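Local atomic coordinates of alpha-L-rhamnosidase (PDB entry 4XHC), a protein that hydrolyses terminal alpha-L-rhamnose residues from glycosides, as a two-domain bacterial enzyme of glycoside hydrolase family 78. Residues 96-101 / 172-177; 101-106 / 194-199. One frame throughout, in Å; residues are numbered along the deposited sequence.

Both contacts lie in the N-terminal beta domain, where F99 and F173 of contact 1 pack against V196 of contact 2 and so bring two sheets face to face. Contact 1 pairs neighbouring strands of the six-stranded antiparallel sheet; contact 2 is where the chain, after the crossing strand 102-104, joins strand 187-200 in the four-stranded sheet. Strands 102-104 and 171-173 form a short bridging sheet between them, where F173 N and Y103 O make a probable hydrogen bond. S101 belongs to both segments pairs. Each contact is partly buried, but contact 1 adds a salt bridge at its corner, whereas contact 2 relies on backbone bonds and apolar touches.

Contact 1 (96-101 / 172-177); sequences IIDFGS and CFRYLK
An antiparallel strand pair ending at a corner brings I97 against L176 in the six-stranded sheet of the N-terminal domain, strands 96-99 and 175-177 running at 161° to each other. I97 N donates to L176 O at 2.8 Å and L176 N returns the bond to I97 O, while F99 N reaches R174 O at 3.0 Å where the second strand bends. R174 and Y175 both face G129 on the next strand, a classic beta bulge.

Above the sheet, R174 stretches its chain toward D98 and holds the carboxylate in a side-on, bidentate salt bridge: R174 NE meets D98 OD1 at 2.9 Å and R174 NH2 meets D98 OD2 at 3.1 Å, the latter on the syn lone pair. D98 CG, anti to the backbone N (chi1 -174°), sets the carboxylate beside the guanidinium, the two planes only 24° apart. D98 OD1 also accepts from G100 N, closing an Asx turn; G100 N and R174 NE reach OD1 from opposite faces of the carboxylate plane. G100 O lies over one guanidinium face and Y175 OH near the rim of the other.

F99 lies on the side of the sheet carrying I97 and L176, and L176 CB touches F99 CE1 at 4.0 Å. From beyond the corner F173 turns its edge, CE2 foremost, into the face of F99, a T-shaped pair with centroids 5.2 Å apart.

R174 NH1 also forms a salt bridge with D502, beyond the sheet. Held by two carboxylates and flanked on both faces, the guanidinium is probably fixed in rotation, and its positive charge would be expected to keep D98 ionised.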
ATOM      1  N   ILE A  96       1.861 -19.467  -0.601  1.00 52.51           N
ATOM      2  CA  ILE A  96       2.254 -19.142  -1.970  1.00 50.97           C
ATOM      3  C   ILE A  96       1.288 -19.790  -2.956  1.00 51.29           C
ATOM      4  O   ILE A  96       1.115 -21.009  -2.949  1.00 51.35           O
ATOM      5  CB  ILE A  96       3.674 -19.609  -2.290  1.00 51.26           C
ATOM      6  CG1 ILE A  96       4.681 -18.900  -1.378  1.00 50.87           C
ATOM      7  CG2 ILE A  96       3.982 -19.317  -3.754  1.00 51.70           C
ATOM      8  CD1 ILE A  96       6.076 -19.481  -1.437  1.00 51.70           C
ATOM      9  N   ILE A  97       0.669 -18.954  -3.790  1.00 49.85           N
ATOM     10  CA  ILE A  97      -0.285 -19.390  -4.803  1.00 50.01           C
ATOM     11  C   ILE A  97       0.403 -19.529  -6.169  1.00 51.31           C
ATOM     12  O   ILE A  97       0.950 -18.555  -6.707  1.00 50.78           O
ATOM     13  CB  ILE A  97      -1.443 -18.374  -4.958  1.00 49.50           C
ATOM     14  CG1 ILE A  97      -2.050 -17.967  -3.606  1.00 48.43           C
ATOM     15  CG2 ILE A  97      -2.529 -18.929  -5.870  1.00 51.15           C
ATOM     16  CD1 ILE A  97      -2.829 -19.049  -2.916  1.00 49.85           C
ATOM     17  N   ASP A  98       0.394 -20.743  -6.717  1.00 52.85           N
ATOM     18  CA  ASP A  98       0.900 -20.998  -8.069  1.00 52.87           C
ATOM     19  C   ASP A  98      -0.241 -20.808  -9.044  1.00 52.89           C
ATOM     20  O   ASP A  98      -1.229 -21.536  -8.968  1.00 53.37           O
ATOM     21  CB  ASP A  98       1.437 -22.433  -8.172  1.00 54.28           C
ATOM     22  CG  ASP A  98       2.113 -22.730  -9.506  1.00 55.60           C
ATOM     23  OD1 ASP A  98       2.110 -21.881 -10.428  1.00 55.19           O
ATOM     24  OD2 ASP A  98       2.660 -23.843  -9.630  1.00 57.73           O
ATOM     25  N   PHE A  99      -0.104 -19.841  -9.956  1.00 53.14           N
ATOM     26  CA  PHE A  99      -1.129 -19.604 -10.984  1.00 53.98           C
ATOM     27  C   PHE A  99      -1.002 -20.521 -12.202  1.00 54.71           C
ATOM     28  O   PHE A  99      -1.915 -20.586 -13.015  1.00 55.78           O
ATOM     29  CB  PHE A  99      -1.176 -18.134 -11.413  1.00 53.00           C
ATOM     30  CG  PHE A  99      -2.017 -17.276 -10.512  1.00 53.57           C
ATOM     31  CD1 PHE A  99      -1.568 -16.921  -9.249  1.00 54.51           C
ATOM     32  CD2 PHE A  99      -3.269 -16.842 -10.910  1.00 55.38           C
ATOM     33  CE1 PHE A  99      -2.349 -16.135  -8.408  1.00 53.99           C
ATOM     34  CE2 PHE A  99      -4.055 -16.053 -10.076  1.00 54.68           C
ATOM     35  CZ  PHE A  99      -3.592 -15.697  -8.825  1.00 53.82           C
ATOM     36  N   GLY A 100       0.109 -21.243 -12.326  1.00 55.07           N
ATOM     37  CA  GLY A 100       0.213 -22.315 -13.331  1.00 56.28           C
ATOM     38  C   GLY A 100       0.852 -21.920 -14.652  1.00 55.60           C
ATOM     39  O   GLY A 100       1.460 -22.748 -15.309  1.00 55.54           O
ATOM     40  N   SER A 101       0.693 -20.661 -15.054  1.00 54.79           N
ATOM     41  CA  SER A 101       1.381 -20.110 -16.223  1.00 54.21           C
ATOM     42  C   SER A 101       1.829 -18.669 -15.913  1.00 54.79           C
ATOM     43  O   SER A 101       1.750 -18.208 -14.770  1.00 53.39           O
ATOM     44  CB  SER A 101       0.470 -20.150 -17.456  1.00 53.30           C
ATOM     45  OG  SER A 101       1.219 -20.017 -18.658  1.00 51.78           O
ATOM     46  N   CYS A 172       2.810  -8.641 -13.397  1.00 45.84           N
ATOM     47  CA  CYS A 172       3.252  -9.687 -14.302  1.00 46.67           C
ATOM     48  C   CYS A 172       3.835 -10.778 -13.451  1.00 45.83           C
ATOM     49  O   CYS A 172       4.839 -10.567 -12.791  1.00 45.74           O
ATOM     50  CB  CYS A 172       4.320  -9.146 -15.241  1.00 49.09           C
ATOM     51  SG  CYS A 172       5.060 -10.393 -16.316  1.00 53.19           S
ATOM     52  N   PHE A 173       3.209 -11.943 -13.433  1.00 46.85           N
ATOM     53  CA  PHE A 173       3.604 -12.955 -12.466  1.00 47.43           C
ATOM     54  C   PHE A 173       3.115 -14.355 -12.782  1.00 46.94           C
ATOM     55  O   PHE A 173       2.187 -14.551 -13.556  1.00 47.41           O
ATOM     56  CB  PHE A 173       3.087 -12.567 -11.073  1.00 48.11           C
ATOM     57  CG  PHE A 173       1.586 -12.521 -10.974  1.00 49.20           C
ATOM     58  CD1 PHE A 173       0.880 -11.417 -11.430  1.00 50.18           C
ATOM     59  CD2 PHE A 173       0.879 -13.581 -10.432  1.00 50.16           C
ATOM     60  CE1 PHE A 173      -0.503 -11.368 -11.351  1.00 49.90           C
ATOM     61  CE2 PHE A 173      -0.501 -13.537 -10.347  1.00 51.03           C
ATOM     62  CZ  PHE A 173      -1.193 -12.429 -10.805  1.00 50.49           C
ATOM     63  N   ARG A 174       3.766 -15.324 -12.153  1.00 46.88           N
ATOM     64  CA  ARG A 174       3.219 -16.659 -12.009  1.00 47.43           C
ATOM     65  C   ARG A 174       2.874 -16.999 -10.541  1.00 47.54           C
ATOM     66  O   ARG A 174       1.848 -17.633 -10.276  1.00 46.36           O
ATOM     67  CB  ARG A 174       4.186 -17.690 -12.562  1.00 48.54           C
ATOM     68  CG  ARG A 174       3.697 -19.088 -12.272  1.00 49.89           C
ATOM     69  CD  ARG A 174       4.368 -20.157 -13.091  1.00 50.47           C
ATOM     70  NE  ARG A 174       4.011 -21.454 -12.537  1.00 50.85           N
ATOM     71  CZ  ARG A 174       4.362 -22.616 -13.060  1.00 51.29           C
ATOM     72  NH1 ARG A 174       5.071 -22.667 -14.178  1.00 51.16           N
ATOM     73  NH2 ARG A 174       3.986 -23.729 -12.461  1.00 51.99           N
ATOM     74  N   TYR A 175       3.741 -16.609  -9.602  1.00 47.31           N
ATOM     75  CA  TYR A 175       3.527 -16.901  -8.183  1.00 48.08           C
ATOM     76  C   TYR A 175       3.093 -15.652  -7.437  1.00 48.25           C
ATOM     77  O   TYR A 175       3.507 -14.535  -7.777  1.00 48.84           O
ATOM     78  CB  TYR A 175       4.786 -17.494  -7.538  1.00 47.06           C
ATOM     79  CG  TYR A 175       5.244 -18.747  -8.223  1.00 48.00           C
ATOM     80  CD1 TYR A 175       4.715 -19.991  -7.891  1.00 48.22           C
ATOM     81  CD2 TYR A 175       6.193 -18.688  -9.238  1.00 49.21           C
ATOM     82  CE1 TYR A 175       5.131 -21.143  -8.542  1.00 49.06           C
ATOM     83  CE2 TYR A 175       6.611 -19.829  -9.901  1.00 49.21           C
ATOM     84  CZ  TYR A 175       6.083 -21.049  -9.547  1.00 49.60           C
ATOM     85  OH  TYR A 175       6.518 -22.156 -10.221  1.00 50.59           O
ATOM     86  N   LEU A 176       2.254 -15.866  -6.423  1.00 48.21           N
ATOM     87  CA  LEU A 176       1.760 -14.811  -5.557  1.00 48.07           C
ATOM     88  C   LEU A 176       1.889 -15.252  -4.099  1.00 49.30           C
ATOM     89  O   LEU A 176       1.288 -16.232  -3.691  1.00 49.05           O
ATOM     90  CB  LEU A 176       0.295 -14.512  -5.873  1.00 47.83           C
ATOM     91  CG  LEU A 176      -0.458 -13.686  -4.823  1.00 47.85           C
ATOM     92  CD1 LEU A 176       0.191 -12.319  -4.656  1.00 48.12           C
ATOM     93  CD2 LEU A 176      -1.921 -13.535  -5.191  1.00 48.85           C
ATOM     94  N   LYS A 177       2.661 -14.511  -3.316  1.00 50.23           N
ATOM     95  CA  LYS A 177       2.754 -14.763  -1.891  1.00 51.34           C
ATOM     96  C   LYS A 177       1.779 -13.865  -1.177  1.00 49.84           C
ATOM     97  O   LYS A 177       1.724 -12.675  -1.456  1.00 48.87           O
ATOM     98  CB  LYS A 177       4.154 -14.467  -1.384  1.00 54.14           C
ATOM     99  CG  LYS A 177       4.344 -14.712   0.104  1.00 55.53           C
ATOM    100  CD  LYS A 177       5.822 -14.736   0.455  1.00 57.65           C
ATOM    101  CE  LYS A 177       6.020 -14.728   1.954  1.00 60.24           C
ATOM    102  NZ  LYS A 177       7.464 -14.633   2.273  1.00 63.11           N
TER

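Contact 2 (101-106 / 194-199)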
ATOM      1  N   SER A 101       0.693 -20.661 -15.054  1.00 54.79           N
ATOM      2  CA  SER A 101       1.381 -20.110 -16.223  1.00 54.21           C
ATOM      3  C   SER A 101       1.829 -18.669 -15.913  1.00 54.79           C
ATOM      4  O   SER A 101       1.750 -18.208 -14.770  1.00 53.39           O
ATOM      5  CB  SER A 101       0.470 -20.150 -17.456  1.00 53.30           C
ATOM      6  OG  SER A 101       1.219 -20.017 -18.658  1.00 51.78           O
ATOM      7  N   HIS A 102       2.305 -17.968 -16.934  1.00 56.50           N
ATOM      8  CA  HIS A 102       2.776 -16.599 -16.796  1.00 56.84           C
ATOM      9  C   HIS A 102       1.656 -15.659 -17.223  1.00 56.79           C
ATOM     10  O   HIS A 102       1.175 -15.749 -18.349  1.00 57.27           O
ATOM     11  CB  HIS A 102       3.990 -16.409 -17.696  1.00 58.86           C
ATOM     12  CG  HIS A 102       4.639 -15.071 -17.563  1.00 60.47           C
ATOM     13  ND1 HIS A 102       5.688 -14.846 -16.701  1.00 60.82           N
ATOM     14  CD2 HIS A 102       4.403 -13.894 -18.190  1.00 60.72           C
ATOM     15  CE1 HIS A 102       6.064 -13.584 -16.796  1.00 59.51           C
ATOM     16  NE2 HIS A 102       5.299 -12.984 -17.691  1.00 59.32           N
ATOM     17  N   TYR A 103       1.236 -14.763 -16.333  1.00 55.78           N
ATOM     18  CA  TYR A 103       0.122 -13.866 -16.626  1.00 54.87           C
ATOM     19  C   TYR A 103       0.497 -12.391 -16.454  1.00 53.74           C
ATOM     20  O   TYR A 103       1.365 -12.038 -15.658  1.00 52.42           O
ATOM     21  CB  TYR A 103      -1.081 -14.196 -15.737  1.00 53.90           C
ATOM     22  CG  TYR A 103      -1.688 -15.557 -15.992  1.00 54.65           C
ATOM     23  CD1 TYR A 103      -2.570 -15.767 -17.045  1.00 55.03           C
ATOM     24  CD2 TYR A 103      -1.393 -16.634 -15.167  1.00 55.57           C
ATOM     25  CE1 TYR A 103      -3.136 -17.014 -17.267  1.00 56.94           C
ATOM     26  CE2 TYR A 103      -1.953 -17.884 -15.382  1.00 56.34           C
ATOM     27  CZ  TYR A 103      -2.822 -18.071 -16.431  1.00 57.02           C
ATOM     28  OH  TYR A 103      -3.369 -19.320 -16.633  1.00 58.22           O
ATOM     29  N   VAL A 104      -0.173 -11.547 -17.228  1.00 52.87           N
ATOM     30  CA  VAL A 104      -0.055 -10.108 -17.119  1.00 50.87           C
ATOM     31  C   VAL A 104      -1.447  -9.596 -16.878  1.00 51.02           C
ATOM     32  O   VAL A 104      -2.323  -9.815 -17.709  1.00 54.01           O
ATOM     33  CB  VAL A 104       0.431  -9.493 -18.434  1.00 51.67           C
ATOM     34  CG1 VAL A 104       0.587  -7.988 -18.286  1.00 51.38           C
ATOM     35  CG2 VAL A 104       1.726 -10.154 -18.870  1.00 52.75           C
ATOM     36  N   GLY A 105      -1.675  -8.910 -15.768  1.00 49.30           N
ATOM     37  CA  GLY A 105      -3.018  -8.432 -15.504  1.00 50.04           C
ATOM     38  C   GLY A 105      -3.311  -7.947 -14.102  1.00 49.89           C
ATOM     39  O   GLY A 105      -2.420  -7.542 -13.365  1.00 49.57           O
ATOM     40  N   TYR A 106      -4.586  -8.008 -13.741  1.00 50.40           N
ATOM     41  CA  TYR A 106      -5.074  -7.377 -12.534  1.00 49.28           C
ATOM     42  C   TYR A 106      -5.603  -8.425 -11.571  1.00 49.41           C
ATOM     43  O   TYR A 106      -6.330  -9.328 -11.981  1.00 49.66           O
ATOM     44  CB  TYR A 106      -6.148  -6.363 -12.923  1.00 50.01           C
ATOM     45  CG  TYR A 106      -5.601  -5.310 -13.866  1.00 50.27           C
ATOM     46  CD1 TYR A 106      -5.654  -5.481 -15.254  1.00 49.97           C
ATOM     47  CD2 TYR A 106      -4.982  -4.158 -13.369  1.00 50.21           C
ATOM     48  CE1 TYR A 106      -5.129  -4.529 -16.119  1.00 49.61           C
ATOM     49  CE2 TYR A 106      -4.464  -3.195 -14.228  1.00 49.96           C
ATOM     50  CZ  TYR A 106      -4.539  -3.385 -15.598  1.00 49.70           C
ATOM     51  OH  TYR A 106      -4.016  -2.431 -16.431  1.00 48.65           O
ATOM     52  N   ILE A 194      -9.909 -16.218  -5.527  1.00 62.12           N
ATOM     53  CA  ILE A 194      -8.769 -15.481  -6.041  1.00 62.21           C
ATOM     54  C   ILE A 194      -8.653 -15.721  -7.538  1.00 62.48           C
ATOM     55  O   ILE A 194      -8.696 -16.863  -7.983  1.00 64.52           O
ATOM     56  CB  ILE A 194      -7.456 -15.920  -5.374  1.00 62.74           C
ATOM     57  CG1 ILE A 194      -7.575 -15.831  -3.845  1.00 63.03           C
ATOM     58  CG2 ILE A 194      -6.295 -15.067  -5.887  1.00 62.25           C
ATOM     59  CD1 ILE A 194      -6.288 -16.094  -3.089  1.00 62.20           C
ATOM     60  N   GLU A 195      -8.504 -14.650  -8.309  1.00 60.90           N
ATOM     61  CA  GLU A 195      -8.314 -14.780  -9.748  1.00 60.62           C
ATOM     62  C   GLU A 195      -7.480 -13.636 -10.302  1.00 57.98           C
ATOM     63  O   GLU A 195      -7.334 -12.598  -9.662  1.00 56.35           O
ATOM     64  CB  GLU A 195      -9.663 -14.872 -10.477  1.00 62.67           C
ATOM     65  CG  GLU A 195     -10.530 -13.621 -10.403  1.00 64.79           C
ATOM     66  CD  GLU A 195     -11.857 -13.764 -11.151  1.00 67.66           C
ATOM     67  OE1 GLU A 195     -12.218 -14.896 -11.549  1.00 68.10           O
ATOM     68  OE2 GLU A 195     -12.546 -12.735 -11.343  1.00 68.76           O
ATOM     69  N   VAL A 196      -6.918 -13.861 -11.487  1.00 57.31           N
ATOM     70  CA  VAL A 196      -6.217 -12.823 -12.250  1.00 55.06           C
ATOM     71  C   VAL A 196      -6.983 -12.525 -13.533  1.00 54.33           C
ATOM     72  O   VAL A 196      -7.413 -13.443 -14.231  1.00 55.61           O
ATOM     73  CB  VAL A 196      -4.746 -13.202 -12.558  1.00 53.49           C
ATOM     74  CG1 VAL A 196      -4.640 -14.407 -13.478  1.00 54.05           C
ATOM     75  CG2 VAL A 196      -4.013 -12.021 -13.161  1.00 53.25           C
ATOM     76  N   ASN A 197      -7.189 -11.240 -13.802  1.00 53.98           N
ATOM     77  CA  ASN A 197      -7.790 -10.774 -15.052  1.00 55.26           C
ATOM     78  C   ASN A 197      -6.678 -10.434 -16.046  1.00 53.37           C
ATOM     79  O   ASN A 197      -6.080  -9.364 -15.968  1.00 52.61           O
ATOM     80  CB  ASN A 197      -8.671  -9.540 -14.803  1.00 56.13           C
ATOM     81  CG  ASN A 197      -9.992  -9.872 -14.140  1.00 57.69           C
ATOM     82  OD1 ASN A 197     -10.142  -9.760 -12.924  1.00 56.47           O
ATOM     83  ND2 ASN A 197     -10.966 -10.274 -14.943  1.00 61.10           N
ATOM     84  N   ALA A 198      -6.395 -11.350 -16.968  1.00 53.29           N
ATOM     85  CA  ALA A 198      -5.240 -11.219 -17.870  1.00 52.42           C
ATOM     86  C   ALA A 198      -5.559 -10.379 -19.105  1.00 53.70           C
ATOM     87  O   ALA A 198      -6.658 -10.457 -19.659  1.00 55.27           O
ATOM     88  CB  ALA A 198      -4.745 -12.590 -18.293  1.00 51.64           C
ATOM     89  N   VAL A 199      -4.585  -9.590 -19.539  1.00 53.25           N
ATOM     90  CA  VAL A 199      -4.772  -8.682 -20.663  1.00 54.74           C
ATOM     91  C   VAL A 199      -3.721  -8.880 -21.741  1.00 54.24           C
ATOM     92  O   VAL A 199      -2.594  -9.280 -21.457  1.00 52.78           O
ATOM     93  CB  VAL A 199      -4.762  -7.188 -20.229  1.00 55.39           C
ATOM     94  CG1 VAL A 199      -5.990  -6.866 -19.393  1.00 56.75           C
ATOM     95  CG2 VAL A 199      -3.474  -6.820 -19.483  1.00 53.48           C
TER
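Y106 and N197 lock together through both backbone bonds of an antiparallel hydrogen-bonded pair: N197 N gives to Y106 O at 2.8 Å, and Y106 N gives to N197 O at 3.0 Å. Two residues along, beyond G105 and A198, V199 N reaches V104 O at 2.9 Å. These three bonds make the close-knit part of the contact. Between them G105 and A198 form a non-hydrogen-bonded pair with CA atoms 4.3 Å apart, and G105, at the corner, lays its CA against N197 O in a CA-H...O contact.

This is the place where the chain leaves strand 102-104, which lies at 78° to strand 194-199, and enters strand 106-115 of the four-stranded antiparallel sheet. The corner at G105 therefore converts a crossing strand into a sheet neighbour. Strand 51-55 borders strand 187-200 on its other edge.

The side-chain contacts are looser. V196 CG1 sits over one face of the Y103 ring, offset toward its rim, 4.0 Å from Y103 CG. With V196 CG1 between the backbone N and the carbonyl carbon (chi1 65°), the two methyls are divided, CG1 over the Y103 ring and CG2 against the Y106 backbone. A198 CB approaches the same ring obliquely, touching Y103 CD1, and H55 meets this ring as well. On the partly exposed side shared by Y106 and N197, the Y106 and V199 side chains cross at about a right angle, V199 CG1 lying at the ring edge, 4.1 Å from Y106 CE1, while N197 touches the Y106 backbone through CB rather than by any bond from its amide.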